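Local structure of CptN Toxin (Eubacterium rectale DSM 17629, 4RMO) at residues A[77-80]-A[86-89]; A[20-25]-A[91-96]; A[128-133]-A[144-149]. The protein acts as the toxin of a bacterial type III toxin-antitoxin system, probably by cutting RNA, and is bound here in a complex with its pseudoknotted RNA antitoxin. All coordinates share one frame; numbering follows the deposited sequence.

Contact 1: residues A[77-80]-A[86-89]. With CA (calcium ion), chain Q; nucleotides of chain F.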
loop_
_atom_site.group_PDB
_atom_site.type_symbol
_atom_site.label_atom_id
_atom_site.label_comp_id
_atom_site.label_asym_id
_atom_site.label_seq_id
_atom_site.Cartn_x
_atom_site.Cartn_y
_atom_site.Cartn_z
ATOM N N VAL A 77 -13.290 1.592 -15.509
ATOM C CA VAL A 77 -12.858 0.338 -14.969
ATOM C C VAL A 77 -13.880 -0.761 -15.257
ATOM O O VAL A 77 -15.082 -0.511 -15.428
ATOM C CB VAL A 77 -12.595 0.476 -13.455
ATOM C CG1 VAL A 77 -13.875 0.692 -12.681
ATOM C CG2 VAL A 77 -11.859 -0.740 -12.908
ATOM N N LYS A 78 -13.388 -1.988 -15.340
ATOM C CA LYS A 78 -14.220 -3.156 -15.566
ATOM C C LYS A 78 -14.891 -3.480 -14.250
ATOM O O LYS A 78 -14.210 -3.717 -13.246
ATOM C CB LYS A 78 -13.331 -4.320 -16.022
ATOM C CG LYS A 78 -13.912 -5.205 -17.091
ATOM C CD LYS A 78 -12.930 -6.291 -17.544
ATOM C CE LYS A 78 -11.974 -5.699 -18.565
ATOM N NZ LYS A 78 -11.023 -6.638 -19.214
ATOM N N LEU A 79 -16.214 -3.538 -14.252
ATOM C CA LEU A 79 -16.951 -3.951 -13.030
ATOM C C LEU A 79 -17.027 -5.470 -12.931
ATOM O O LEU A 79 -16.604 -6.193 -13.836
ATOM C CB LEU A 79 -18.361 -3.384 -13.025
ATOM C CG LEU A 79 -18.438 -1.873 -13.209
ATOM C CD1 LEU A 79 -19.874 -1.426 -13.064
ATOM C CD2 LEU A 79 -17.553 -1.180 -12.178
ATOM N N ASP A 80 -17.608 -5.950 -11.849
ATOM C CA ASP A 80 -17.730 -7.377 -11.601
ATOM C C ASP A 80 -18.712 -8.091 -12.588
ATOM O O ASP A 80 -18.790 -9.307 -12.587
ATOM C CB ASP A 80 -18.137 -7.640 -10.143
ATOM C CG ASP A 80 -17.110 -7.114 -9.130
ATOM O OD1 ASP A 80 -15.971 -6.874 -9.543
ATOM O OD2 ASP A 80 -17.436 -6.954 -7.947
ATOM N N ALA A 86 -17.686 3.776 -17.316
ATOM C CA ALA A 86 -17.164 5.062 -17.025
ATOM C C ALA A 86 -17.863 5.708 -15.825
ATOM O O ALA A 86 -19.065 5.807 -15.798
ATOM C CB ALA A 86 -17.293 5.962 -18.233
ATOM N N PHE A 87 -17.067 6.130 -14.846
ATOM C CA PHE A 87 -17.510 6.804 -13.658
ATOM C C PHE A 87 -17.369 8.271 -13.973
ATOM O O PHE A 87 -16.247 8.734 -14.170
ATOM C CB PHE A 87 -16.622 6.467 -12.487
ATOM C CG PHE A 87 -16.859 5.099 -11.896
ATOM C CD1 PHE A 87 -16.522 3.937 -12.600
ATOM C CD2 PHE A 87 -17.328 4.970 -10.611
ATOM C CE1 PHE A 87 -16.694 2.705 -12.030
ATOM C CE2 PHE A 87 -17.500 3.743 -10.031
ATOM C CZ PHE A 87 -17.206 2.606 -10.751
ATOM N N LEU A 88 -18.486 8.982 -14.093
ATOM C CA LEU A 88 -18.436 10.384 -14.468
ATOM C C LEU A 88 -18.330 11.192 -13.176
ATOM O O LEU A 88 -19.284 11.794 -12.693
ATOM C CB LEU A 88 -19.609 10.814 -15.305
ATOM C CG LEU A 88 -19.973 10.000 -16.556
ATOM C CD1 LEU A 88 -20.881 10.783 -17.514
ATOM C CD2 LEU A 88 -18.803 9.427 -17.270
ATOM N N ILE A 89 -17.123 11.194 -12.632
ATOM C CA ILE A 89 -16.868 11.799 -11.348
ATOM C C ILE A 89 -17.142 13.310 -11.464
ATOM O O ILE A 89 -17.604 13.938 -10.511
ATOM C CB ILE A 89 -15.412 11.520 -10.915
ATOM C CG1 ILE A 89 -15.170 10.001 -10.945
ATOM C CG2 ILE A 89 -15.152 12.083 -9.540
ATOM C CD1 ILE A 89 -13.813 9.548 -10.427
HETATM CA CA CA Q . -14.274 -8.639 -9.895
ATOM P P A F 14 -16.239 -11.115 -8.408
ATOM O OP1 A F 14 -16.219 -12.044 -9.537
ATOM O OP2 A F 14 -15.617 -9.747 -8.608
ATOM O "O5'" A F 14 -17.743 -10.919 -7.934
ATOM C "C5'" A F 14 -18.040 -10.074 -6.814
ATOM C "C4'" A F 14 -19.503 -10.174 -6.467
ATOM O "O4'" A F 14 -20.293 -9.834 -7.639
ATOM C "C3'" A F 14 -19.951 -11.578 -6.116
ATOM O "O3'" A F 14 -19.732 -11.903 -4.759
ATOM C "C2'" A F 14 -21.435 -11.528 -6.455
ATOM O "O2'" A F 14 -22.190 -10.925 -5.431
ATOM C "C1'" A F 14 -21.428 -10.672 -7.713
ATOM N N9 A F 14 -21.393 -11.423 -8.980
ATOM C C8 A F 14 -20.551 -11.291 -10.060
ATOM N N7 A F 14 -20.865 -12.067 -11.071
ATOM C C5 A F 14 -22.012 -12.728 -10.638
ATOM C C6 A F 14 -22.860 -13.675 -11.259
ATOM N N6 A F 14 -22.654 -14.159 -12.480
ATOM N N1 A F 14 -23.941 -14.102 -10.570
ATOM C C2 A F 14 -24.132 -13.634 -9.331
ATOM N N3 A F 14 -23.420 -12.728 -8.648
ATOM C C4 A F 14 -22.366 -12.310 -9.370
HETATM O O HOH W 1 -15.194 -10.007 -11.730
HETATM O O HOH W 2 -12.956 -10.604 -9.668
HETATM O O HOH W 3 -12.420 -7.201 -10.726
HETATM O O HOH W 4 -13.305 -7.668 -7.875
#

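Contact 2: residues A[20-25]-A[91-96]. With nucleotides of chain B.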
loop_
_atom_site.group_PDB
_atom_site.type_symbol
_atom_site.label_atom_id
_atom_site.label_comp_id
_atom_site.label_asym_id
_atom_site.label_seq_id
_atom_site.Cartn_x
_atom_site.Cartn_y
_atom_site.Cartn_z
ATOM N N PRO A 20 -30.914 20.592 -15.166
ATOM C CA PRO A 20 -30.756 20.078 -16.523
ATOM C C PRO A 20 -29.383 19.511 -16.816
ATOM O O PRO A 20 -29.175 18.968 -17.913
ATOM C CB PRO A 20 -30.999 21.319 -17.404
ATOM C CG PRO A 20 -30.599 22.469 -16.523
ATOM C CD PRO A 20 -30.981 22.064 -15.130
ATOM N N TYR A 21 -28.420 19.657 -15.899
ATOM C CA TYR A 21 -27.067 19.173 -16.205
ATOM C C TYR A 21 -26.675 17.863 -15.497
ATOM O O TYR A 21 -25.646 17.272 -15.844
ATOM C CB TYR A 21 -26.036 20.266 -15.998
ATOM C CG TYR A 21 -26.309 21.523 -16.803
ATOM C CD1 TYR A 21 -26.733 21.461 -18.126
ATOM C CD2 TYR A 21 -26.096 22.791 -16.250
ATOM C CE1 TYR A 21 -26.967 22.605 -18.880
ATOM C CE2 TYR A 21 -26.322 23.947 -16.993
ATOM C CZ TYR A 21 -26.753 23.833 -18.319
ATOM O OH TYR A 21 -27.008 24.941 -19.063
ATOM N N LEU A 22 -27.498 17.385 -14.566
ATOM C CA LEU A 22 -27.279 16.053 -14.008
ATOM C C LEU A 22 -27.393 15.067 -15.131
ATOM O O LEU A 22 -28.182 15.270 -16.078
ATOM C CB LEU A 22 -28.315 15.726 -12.931
ATOM C CG LEU A 22 -28.191 16.496 -11.605
ATOM C CD1 LEU A 22 -29.458 16.254 -10.798
ATOM C CD2 LEU A 22 -26.946 16.067 -10.863
ATOM N N LYS A 23 -26.640 13.981 -15.059
ATOM C CA LYS A 23 -26.808 12.916 -16.067
ATOM C C LYS A 23 -28.211 12.304 -15.911
ATOM O O LYS A 23 -28.616 11.895 -14.826
ATOM C CB LYS A 23 -25.770 11.831 -15.890
ATOM C CG LYS A 23 -24.399 12.139 -16.456
ATOM C CD LYS A 23 -24.292 12.750 -17.804
ATOM C CE LYS A 23 -24.077 11.701 -18.794
ATOM N NZ LYS A 23 -23.727 12.286 -20.085
ATOM N N GLY A 24 -28.922 12.193 -17.011
ATOM C CA GLY A 24 -30.330 11.716 -16.975
ATOM C C GLY A 24 -30.434 10.322 -16.379
ATOM O O GLY A 24 -29.669 9.411 -16.767
ATOM N N ASN A 25 -31.428 10.126 -15.530
ATOM C CA ASN A 25 -31.604 8.877 -14.848
ATOM C C ASN A 25 -32.140 7.748 -15.721
ATOM O O ASN A 25 -32.170 6.576 -15.302
ATOM C CB ASN A 25 -32.572 9.121 -13.674
ATOM C CG ASN A 25 -32.422 8.137 -12.580
ATOM O OD1 ASN A 25 -33.413 7.718 -11.931
ATOM N ND2 ASN A 25 -31.215 7.746 -12.341
ATOM N N ASP A 91 -19.536 14.645 -12.626
ATOM C CA ASP A 91 -20.957 14.916 -12.477
ATOM C C ASP A 91 -21.494 14.356 -11.190
ATOM O O ASP A 91 -22.691 14.068 -11.056
ATOM C CB ASP A 91 -21.714 14.326 -13.650
ATOM C CG ASP A 91 -21.407 15.035 -14.932
ATOM O OD1 ASP A 91 -21.294 16.268 -14.923
ATOM O OD2 ASP A 91 -21.338 14.368 -15.992
HETATM N N MSE A 92 -20.615 14.190 -10.232
HETATM C CA MSE A 92 -21.042 13.657 -8.941
HETATM C C MSE A 92 -21.945 14.628 -8.232
HETATM O O MSE A 92 -21.873 15.845 -8.475
HETATM C CB MSE A 92 -19.829 13.391 -8.074
HETATM C CG MSE A 92 -19.117 14.703 -7.714
HETATM SE SE MSE A 92 -17.407 14.297 -6.817
HETATM C CE MSE A 92 -18.059 13.524 -5.147
ATOM N N PHE A 93 -22.742 14.120 -7.300
ATOM C CA PHE A 93 -23.746 14.954 -6.663
ATOM C C PHE A 93 -24.242 14.346 -5.390
ATOM O O PHE A 93 -24.040 13.162 -5.148
ATOM C CB PHE A 93 -24.951 15.126 -7.616
ATOM C CG PHE A 93 -25.641 13.817 -7.937
ATOM C CD1 PHE A 93 -26.638 13.320 -7.128
ATOM C CD2 PHE A 93 -25.289 13.109 -9.051
ATOM C CE1 PHE A 93 -27.287 12.156 -7.434
ATOM C CE2 PHE A 93 -25.907 11.915 -9.366
ATOM C CZ PHE A 93 -26.917 11.428 -8.532
ATOM N N PRO A 94 -24.882 15.145 -4.551
ATOM C CA PRO A 94 -25.321 14.635 -3.258
ATOM C C PRO A 94 -26.740 14.193 -3.220
ATOM O O PRO A 94 -27.550 14.639 -4.006
ATOM C CB PRO A 94 -25.165 15.839 -2.356
ATOM C CG PRO A 94 -25.438 16.999 -3.251
ATOM C CD PRO A 94 -25.021 16.601 -4.637
ATOM N N ILE A 95 -27.044 13.303 -2.297
ATOM C CA ILE A 95 -28.363 12.747 -2.204
ATOM C C ILE A 95 -28.653 12.306 -0.760
ATOM O O ILE A 95 -27.743 12.222 0.059
ATOM C CB ILE A 95 -28.492 11.550 -3.141
ATOM C CG1 ILE A 95 -29.942 11.270 -3.460
ATOM C CG2 ILE A 95 -27.886 10.287 -2.553
ATOM C CD1 ILE A 95 -30.110 10.561 -4.786
ATOM N N SER A 96 -29.920 12.083 -0.440
ATOM C CA SER A 96 -30.295 11.577 0.874
ATOM C C SER A 96 -31.008 10.274 0.693
ATOM O O SER A 96 -31.443 9.932 -0.405
ATOM C CB SER A 96 -31.216 12.576 1.631
ATOM O OG SER A 96 -32.447 12.766 0.969
ATOM P P G B 3 -21.602 16.072 -26.719
ATOM O OP1 G B 3 -21.068 16.334 -28.039
ATOM O OP2 G B 3 -21.179 14.828 -25.997
ATOM O "O5'" G B 3 -21.301 17.225 -25.679
ATOM C "C5'" G B 3 -21.694 18.579 -25.926
ATOM C "C4'" G B 3 -21.632 19.367 -24.634
ATOM O "O4'" G B 3 -22.557 18.769 -23.681
ATOM C "C3'" G B 3 -20.293 19.363 -23.916
ATOM O "O3'" G B 3 -19.440 20.419 -24.360
ATOM C "C2'" G B 3 -20.711 19.616 -22.478
ATOM O "O2'" G B 3 -20.928 20.979 -22.183
ATOM C "C1'" G B 3 -22.001 18.807 -22.386
ATOM N N9 G B 3 -21.776 17.434 -21.939
ATOM C C8 G B 3 -21.522 16.342 -22.726
ATOM N N7 G B 3 -21.296 15.256 -22.040
ATOM C C5 G B 3 -21.436 15.651 -20.718
ATOM C C6 G B 3 -21.314 14.907 -19.527
ATOM O O6 G B 3 -21.100 13.702 -19.395
ATOM N N1 G B 3 -21.528 15.701 -18.402
ATOM C C2 G B 3 -21.783 17.046 -18.425
ATOM N N2 G B 3 -21.923 17.645 -17.235
ATOM N N3 G B 3 -21.893 17.754 -19.535
ATOM C C4 G B 3 -21.724 16.994 -20.638
ATOM O "O5'" A B 1 -26.246 9.570 -20.917
ATOM C "C5'" A B 1 -26.726 8.936 -22.146
ATOM C "C4'" A B 1 -27.253 9.942 -23.142
ATOM O "O4'" A B 1 -28.439 10.593 -22.625
ATOM C "C3'" A B 1 -26.327 11.096 -23.510
ATOM O "O3'" A B 1 -25.409 10.688 -24.506
ATOM C "C2'" A B 1 -27.312 12.133 -24.015
ATOM O "O2'" A B 1 -27.763 11.838 -25.313
ATOM C "C1'" A B 1 -28.461 11.952 -23.028
ATOM N N9 A B 1 -28.356 12.775 -21.832
ATOM C C8 A B 1 -28.076 12.362 -20.553
ATOM N N7 A B 1 -28.071 13.333 -19.670
ATOM C C5 A B 1 -28.400 14.456 -20.410
ATOM C C6 A B 1 -28.534 15.812 -20.062
ATOM N N6 A B 1 -28.381 16.277 -18.828
ATOM N N1 A B 1 -28.857 16.682 -21.044
ATOM C C2 A B 1 -29.010 16.211 -22.292
ATOM N N3 A B 1 -28.883 14.967 -22.747
ATOM C C4 A B 1 -28.574 14.128 -21.746
ATOM P P A B 2 -23.932 11.332 -24.557
ATOM O OP1 A B 2 -23.235 10.675 -25.656
ATOM O OP2 A B 2 -23.361 11.293 -23.189
ATOM O "O5'" A B 2 -24.203 12.867 -24.874
ATOM C "C5'" A B 2 -24.765 13.270 -26.148
ATOM C "C4'" A B 2 -25.143 14.725 -26.075
ATOM O "O4'" A B 2 -26.101 14.922 -24.990
ATOM C "C3'" A B 2 -24.009 15.699 -25.725
ATOM O "O3'" A B 2 -23.218 16.107 -26.824
ATOM C "C2'" A B 2 -24.779 16.892 -25.189
ATOM O "O2'" A B 2 -25.403 17.615 -26.214
ATOM C "C1'" A B 2 -25.872 16.195 -24.387
ATOM N N9 A B 2 -25.490 15.980 -23.006
ATOM C C8 A B 2 -25.078 14.822 -22.400
ATOM N N7 A B 2 -24.863 14.947 -21.113
ATOM C C5 A B 2 -25.207 16.263 -20.847
ATOM C C6 A B 2 -25.213 17.015 -19.662
ATOM N N6 A B 2 -24.852 16.522 -18.471
ATOM N N1 A B 2 -25.618 18.301 -19.737
ATOM C C2 A B 2 -25.979 18.789 -20.928
ATOM N N3 A B 2 -26.015 18.180 -22.114
ATOM C C4 A B 2 -25.622 16.901 -21.999
HETATM O O HOH W 5 -25.169 13.607 -12.768
#

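Contact 3: residues A[128-133]-A[144-149]. With nucleotides of chain B.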
loop_
_atom_site.group_PDB
_atom_site.type_symbol
_atom_site.label_atom_id
_atom_site.label_comp_id
_atom_site.label_asym_id
_atom_site.label_seq_id
_atom_site.Cartn_x
_atom_site.Cartn_y
_atom_site.Cartn_z
ATOM N N LYS A 128 -10.808 14.917 -4.756
ATOM C CA LYS A 128 -10.168 15.947 -5.492
ATOM C C LYS A 128 -11.186 16.736 -6.360
ATOM O O LYS A 128 -11.204 17.967 -6.359
ATOM C CB LYS A 128 -9.115 15.342 -6.390
ATOM C CG LYS A 128 -8.356 16.366 -7.182
ATOM C CD LYS A 128 -7.148 15.796 -7.899
ATOM C CE LYS A 128 -6.531 16.860 -8.821
ATOM N NZ LYS A 128 -5.482 16.342 -9.763
ATOM N N VAL A 129 -12.010 16.020 -7.112
ATOM C CA VAL A 129 -12.957 16.670 -7.967
ATOM C C VAL A 129 -13.942 17.513 -7.143
ATOM O O VAL A 129 -14.241 18.649 -7.488
ATOM C CB VAL A 129 -13.713 15.664 -8.825
ATOM C CG1 VAL A 129 -14.984 16.293 -9.366
ATOM C CG2 VAL A 129 -12.823 15.183 -9.947
ATOM N N LEU A 130 -14.457 16.944 -6.071
ATOM C CA LEU A 130 -15.377 17.683 -5.230
ATOM C C LEU A 130 -14.696 18.928 -4.644
ATOM O O LEU A 130 -15.322 19.986 -4.494
ATOM C CB LEU A 130 -15.907 16.804 -4.137
ATOM C CG LEU A 130 -16.878 17.480 -3.180
ATOM C CD1 LEU A 130 -18.047 18.025 -3.957
ATOM C CD2 LEU A 130 -17.322 16.491 -2.109
ATOM N N GLY A 131 -13.421 18.807 -4.300
ATOM C CA GLY A 131 -12.687 19.942 -3.733
ATOM C C GLY A 131 -12.595 21.078 -4.719
ATOM O O GLY A 131 -12.739 22.239 -4.361
HETATM N N MSE A 132 -12.331 20.720 -5.952
HETATM C CA MSE A 132 -12.233 21.669 -7.018
HETATM C C MSE A 132 -13.590 22.298 -7.398
HETATM O O MSE A 132 -13.670 23.508 -7.594
HETATM C CB MSE A 132 -11.643 20.967 -8.236
HETATM C CG MSE A 132 -10.148 20.685 -8.074
HETATM SE SE MSE A 132 -9.493 19.634 -9.375
HETATM C CE MSE A 132 -9.346 20.770 -10.663
ATOM N N LEU A 133 -14.646 21.480 -7.454
ATOM C CA LEU A 133 -15.990 21.992 -7.686
ATOM C C LEU A 133 -16.395 23.022 -6.626
ATOM O O LEU A 133 -16.957 24.042 -6.948
ATOM C CB LEU A 133 -17.016 20.845 -7.681
ATOM C CG LEU A 133 -16.887 19.881 -8.849
ATOM C CD1 LEU A 133 -17.888 18.717 -8.694
ATOM C CD2 LEU A 133 -17.122 20.624 -10.157
ATOM N N PRO A 144 -23.637 20.463 -13.248
ATOM C CA PRO A 144 -24.751 20.496 -12.285
ATOM C C PRO A 144 -24.479 21.422 -11.141
ATOM O O PRO A 144 -23.334 21.509 -10.687
ATOM C CB PRO A 144 -24.828 19.080 -11.742
ATOM C CG PRO A 144 -23.806 18.302 -12.412
ATOM C CD PRO A 144 -23.135 19.120 -13.477
ATOM N N ASP A 145 -25.546 22.017 -10.606
ATOM C CA ASP A 145 -25.463 22.930 -9.458
ATOM C C ASP A 145 -25.611 22.158 -8.184
ATOM O O ASP A 145 -26.682 22.088 -7.565
ATOM C CB ASP A 145 -26.528 24.016 -9.583
ATOM C CG ASP A 145 -26.361 25.137 -8.562
ATOM O OD1 ASP A 145 -25.582 25.025 -7.586
ATOM O OD2 ASP A 145 -27.083 26.112 -8.724
ATOM N N ILE A 146 -24.520 21.515 -7.815
ATOM C CA ILE A 146 -24.537 20.647 -6.636
ATOM C C ILE A 146 -24.656 21.426 -5.309
ATOM O O ILE A 146 -25.218 20.894 -4.332
ATOM C CB ILE A 146 -23.319 19.707 -6.588
ATOM C CG1 ILE A 146 -22.000 20.484 -6.648
ATOM C CG2 ILE A 146 -23.391 18.729 -7.744
ATOM C CD1 ILE A 146 -20.794 19.625 -6.295
ATOM N N GLN A 147 -24.209 22.679 -5.299
ATOM C CA GLN A 147 -24.434 23.535 -4.121
ATOM C C GLN A 147 -25.956 23.699 -3.839
ATOM O O GLN A 147 -26.434 23.513 -2.717
ATOM C CB GLN A 147 -23.757 24.898 -4.306
ATOM C CG GLN A 147 -23.728 25.788 -3.064
ATOM C CD GLN A 147 -23.080 25.117 -1.838
ATOM O OE1 GLN A 147 -22.217 24.220 -1.963
ATOM N NE2 GLN A 147 -23.471 25.574 -0.641
ATOM N N LYS A 148 -26.710 23.992 -4.869
ATOM C CA LYS A 148 -28.140 24.143 -4.713
ATOM C C LYS A 148 -28.777 22.847 -4.186
ATOM O O LYS A 148 -29.564 22.879 -3.238
ATOM C CB LYS A 148 -28.767 24.546 -6.051
ATOM C CG LYS A 148 -30.238 24.904 -5.964
ATOM C CD LYS A 148 -30.728 25.426 -7.304
ATOM C CE LYS A 148 -32.151 24.941 -7.532
ATOM N NZ LYS A 148 -32.898 25.744 -8.538
ATOM N N ILE A 149 -28.384 21.708 -4.769
ATOM C CA ILE A 149 -28.905 20.400 -4.312
ATOM C C ILE A 149 -28.521 20.129 -2.868
ATOM O O ILE A 149 -29.351 19.724 -2.056
ATOM C CB ILE A 149 -28.400 19.234 -5.190
ATOM C CG1 ILE A 149 -28.882 19.401 -6.634
ATOM C CG2 ILE A 149 -28.944 17.923 -4.643
ATOM C CD1 ILE A 149 -28.148 18.534 -7.628
ATOM P P A B 7 -4.463 23.616 -12.536
ATOM O OP1 A B 7 -4.251 24.295 -13.830
ATOM O OP2 A B 7 -3.432 22.748 -11.932
ATOM O "O5'" A B 7 -4.757 24.713 -11.444
ATOM C "C5'" A B 7 -5.748 25.704 -11.687
ATOM C "C4'" A B 7 -6.465 26.037 -10.406
ATOM O "O4'" A B 7 -7.404 24.991 -10.082
ATOM C "C3'" A B 7 -5.640 26.176 -9.134
ATOM O "O3'" A B 7 -4.994 27.448 -9.051
ATOM C "C2'" A B 7 -6.719 26.025 -8.069
ATOM O "O2'" A B 7 -7.460 27.207 -7.852
ATOM C "C1'" A B 7 -7.623 24.948 -8.685
ATOM N N9 A B 7 -7.317 23.588 -8.232
ATOM C C8 A B 7 -6.515 22.676 -8.876
ATOM N N7 A B 7 -6.342 21.564 -8.213
ATOM C C5 A B 7 -7.122 21.729 -7.082
ATOM C C6 A B 7 -7.376 20.889 -5.999
ATOM N N6 A B 7 -6.850 19.665 -5.883
ATOM N N1 A B 7 -8.190 21.350 -5.022
ATOM C C2 A B 7 -8.704 22.588 -5.149
ATOM N N3 A B 7 -8.519 23.480 -6.119
ATOM C C4 A B 7 -7.720 22.975 -7.074
ATOM P P U B 26 -11.193 15.949 2.529
ATOM O OP1 U B 26 -12.119 15.578 3.627
ATOM O OP2 U B 26 -11.282 15.323 1.179
ATOM O "O5'" U B 26 -11.247 17.504 2.155
ATOM C "C5'" U B 26 -11.222 18.529 3.193
ATOM C "C4'" U B 26 -11.426 19.885 2.568
ATOM O "O4'" U B 26 -10.406 20.089 1.545
ATOM C "C3'" U B 26 -12.766 20.085 1.868
ATOM O "O3'" U B 26 -13.134 21.443 1.987
ATOM C "C2'" U B 26 -12.423 19.806 0.406
ATOM O "O2'" U B 26 -13.249 20.411 -0.563
ATOM C "C1'" U B 26 -11.010 20.388 0.308
ATOM N N1 U B 26 -10.208 19.768 -0.757
ATOM C C2 U B 26 -9.822 20.553 -1.816
ATOM O O2 U B 26 -10.123 21.733 -1.905
ATOM N N3 U B 26 -9.106 19.900 -2.787
ATOM C C4 U B 26 -8.742 18.568 -2.803
ATOM O O4 U B 26 -8.079 18.127 -3.747
ATOM C C5 U B 26 -9.147 17.834 -1.656
ATOM C C6 U B 26 -9.877 18.434 -0.710
ATOM P P U B 6 -8.226 22.622 -17.307
ATOM O OP1 U B 6 -7.063 23.506 -17.087
ATOM O OP2 U B 6 -8.119 21.497 -18.267
ATOM O "O5'" U B 6 -8.675 22.109 -15.868
ATOM C "C5'" U B 6 -8.867 23.050 -14.795
ATOM C "C4'" U B 6 -8.035 22.648 -13.599
ATOM O "O4'" U B 6 -8.475 21.326 -13.147
ATOM C "C3'" U B 6 -6.525 22.514 -13.827
ATOM O "O3'" U B 6 -5.858 22.802 -12.598
ATOM C "C2'" U B 6 -6.376 21.023 -14.098
ATOM O "O2'" U B 6 -5.062 20.547 -13.922
ATOM C "C1'" U B 6 -7.372 20.452 -13.088
ATOM N N1 U B 6 -7.827 19.092 -13.409
ATOM C C2 U B 6 -7.426 18.061 -12.583
ATOM O O2 U B 6 -6.842 18.246 -11.532
ATOM N N3 U B 6 -7.836 16.813 -12.978
ATOM C C4 U B 6 -8.549 16.489 -14.111
ATOM O O4 U B 6 -8.860 15.314 -14.320
ATOM C C5 U B 6 -8.893 17.605 -14.931
ATOM C C6 U B 6 -8.517 18.837 -14.565
#

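Contact 1: residues A[77-80]-A[86-89]
Phe-87 turns the CE1 side of its ring to Val-77 and Leu-79 across the beta hairpin of strands 75-78 and 84-87. From CB the side chain turns to place CG anti to its own carbonyl carbon (chi1 -76°), which carries the ring toward residues 77-79. CD1 comes first, 4.2 Å from Val-77 CG1. CE1 makes the tightest touch, 3.5 Å from the same methyl, which arrives obliquely to the ring. CE1 also lies 4.0 Å from Leu-79 CD2, a methyl set at the ring edge near its plane; CZ ends the side chain 4.1 Å from that same CD2. Ile-48 and Leu-50 of strand 44-51 and Ile-122 of helix 116-134 pack round the ring too, and Tyr-33 meets it edge-to-face. Just past the strand the chain turns polar. Asp-80 OD1 binds a calcium ion at 2.5 Å, and OP2 of A14 of chain F binds the same metal at 2.2 Å; four waters bring the ligands to six. Water 1 also donates to OP1 of A14, while Asp-80 OD2 is tied to Thr-114. Residues 77-80 thus serve two chemistries: apolar packing of two methyls on a ring, and a calcium ion bound by both a carboxylate and an RNA phosphate oxygen, whose positive charge probably offsets the repulsion between them.

Contact 2: residues A[20-25]-A[91-96]
Leu-22 packs on Phe-93 and Lys-23 passes Asp-91 where the 20-25 loop meets residues 91-96; Asp-91 and Leu-22 bury the most surface. Leu-22 reaches CD2 to within 3.8 Å of Phe-93 CD2, the two side chains crossing at about a right angle. Phe-93 holds CG between its backbone N and carbonyl carbon (chi1 62°), which sets CG and CD2 beside that methyl; the methyl also lies near CB. Phe-13, His-32 and Ile-146 pack round the same ring, and Leu-22 also touches Phe-13, Phe-14 and Pro-144. Asp-91, beside this apolar patch, faces the RNA. Its carboxylate takes both Watson-Crick-edge donors of G3 of chain B: N1 gives to OD2 at 2.8 Å (175°), and N2 gives to OD1 at 2.8 Å (167°). The aliphatic part of Lys-23 passes by, its CG 3.8 Å from Asp-91 OD2. Bent at chi2 and chi3, the lysine ends with NZ 3.1 Å from G3 O6, and NZ also bonds to N7 of A2 of chain B and to Tyr-57 OH. Water 5 links the two backbones, accepting from Lys-23 N at 2.7 Å and donating to Asp-91 O at 3.0 Å. The loop backbone bonds to two adenines: A1 N6 gives to Pro-20 O and Leu-22 O, Gly-24 N gives to A1 N7, and A2 N6 gives to Tyr-21 O. Carboxylate acceptors set against N1 and N2, with an ammonium at O6, match guanine at the third position, while carbonyls and an N-H match the N6 and N7 of adenine at the first, consistent with sequence-specific recognition of this RNA end.

Contact 3: residues A[128-133]-A[144-149]
Ile-146, at the head of the N-capped helix 146-153, sends its CD1 methyl against one side of helix 116-134, where Leu-130 and Leu-133 lie nearly a turn apart. Pro-144 leads in, its ring beside Asp-91 and packed on a guanine base of the RNA. Asp-145 then centres an inverse gamma turn, closed by a weak bond from Ile-146 N to Pro-144 O. It is also the N-cap: its OD1 accepts from Lys-148 N at 3.1 Å (161°), the donor coming from above the carboxylate plane, about 60° out of it. The cap gives Lys-148 N, in the first turn of the helix, a side-chain acceptor. Ile-146 follows with CG1 between backbone N and carbonyl carbon (chi1 56°); with the chain extended at chi2, this carries CD1 to the long helix. That methyl lies 3.9 Å from Leu-130 CD1 and 3.9 Å from Leu-133 CD1. The Ile-146 and Leu-133 side chains cross at about a right angle. Trp-46, Phe-93 and Pro-94 also touch Ile-146. Further on, Ile-149 N donates to Asp-145 O as the helix gets under way. Helix 116-134 meanwhile carries RNA of chain B on another flank. Gly-131, bare of side chain, lets its CA approach O2' of U26 to 3.3 Å. Met-132, present as selenomethionine, lays CG 3.4 Å from C5 of the A7 base. The helix therefore serves two partners, protein methyls and antitoxin bases, through neighbouring residues. Lys-128, its chain extended beyond CG, puts NZ in a salt bridge with Asp-72 and in a weak 2.9 Å hydrogen bond to O2 of U6.

In the fold
Contacts 2 and 3 are near neighbours, their centres about 10 Å apart: Met-92 O lies 3.3 Å from Ile-146 CG2, and Asp-91 OD1 is 3.7 Å from Pro-144 CD, so the guanine-binding aspartate rests against the lead-in to the C-terminal helix. Contact 1 is more distant, its centre about 16 Å from that of contact 2 and about 20 Å from that of contact 3, yet its far end reaches both: Leu-88 CD1 packs 3.6 Å from Lys-23 CE, and Ile-89 O sits 3.7 Å from Val-129 CG1. Contacts 2 and 3 meet RNA of chain B, whereas the calcium of contact 1 binds a phosphate of chain F.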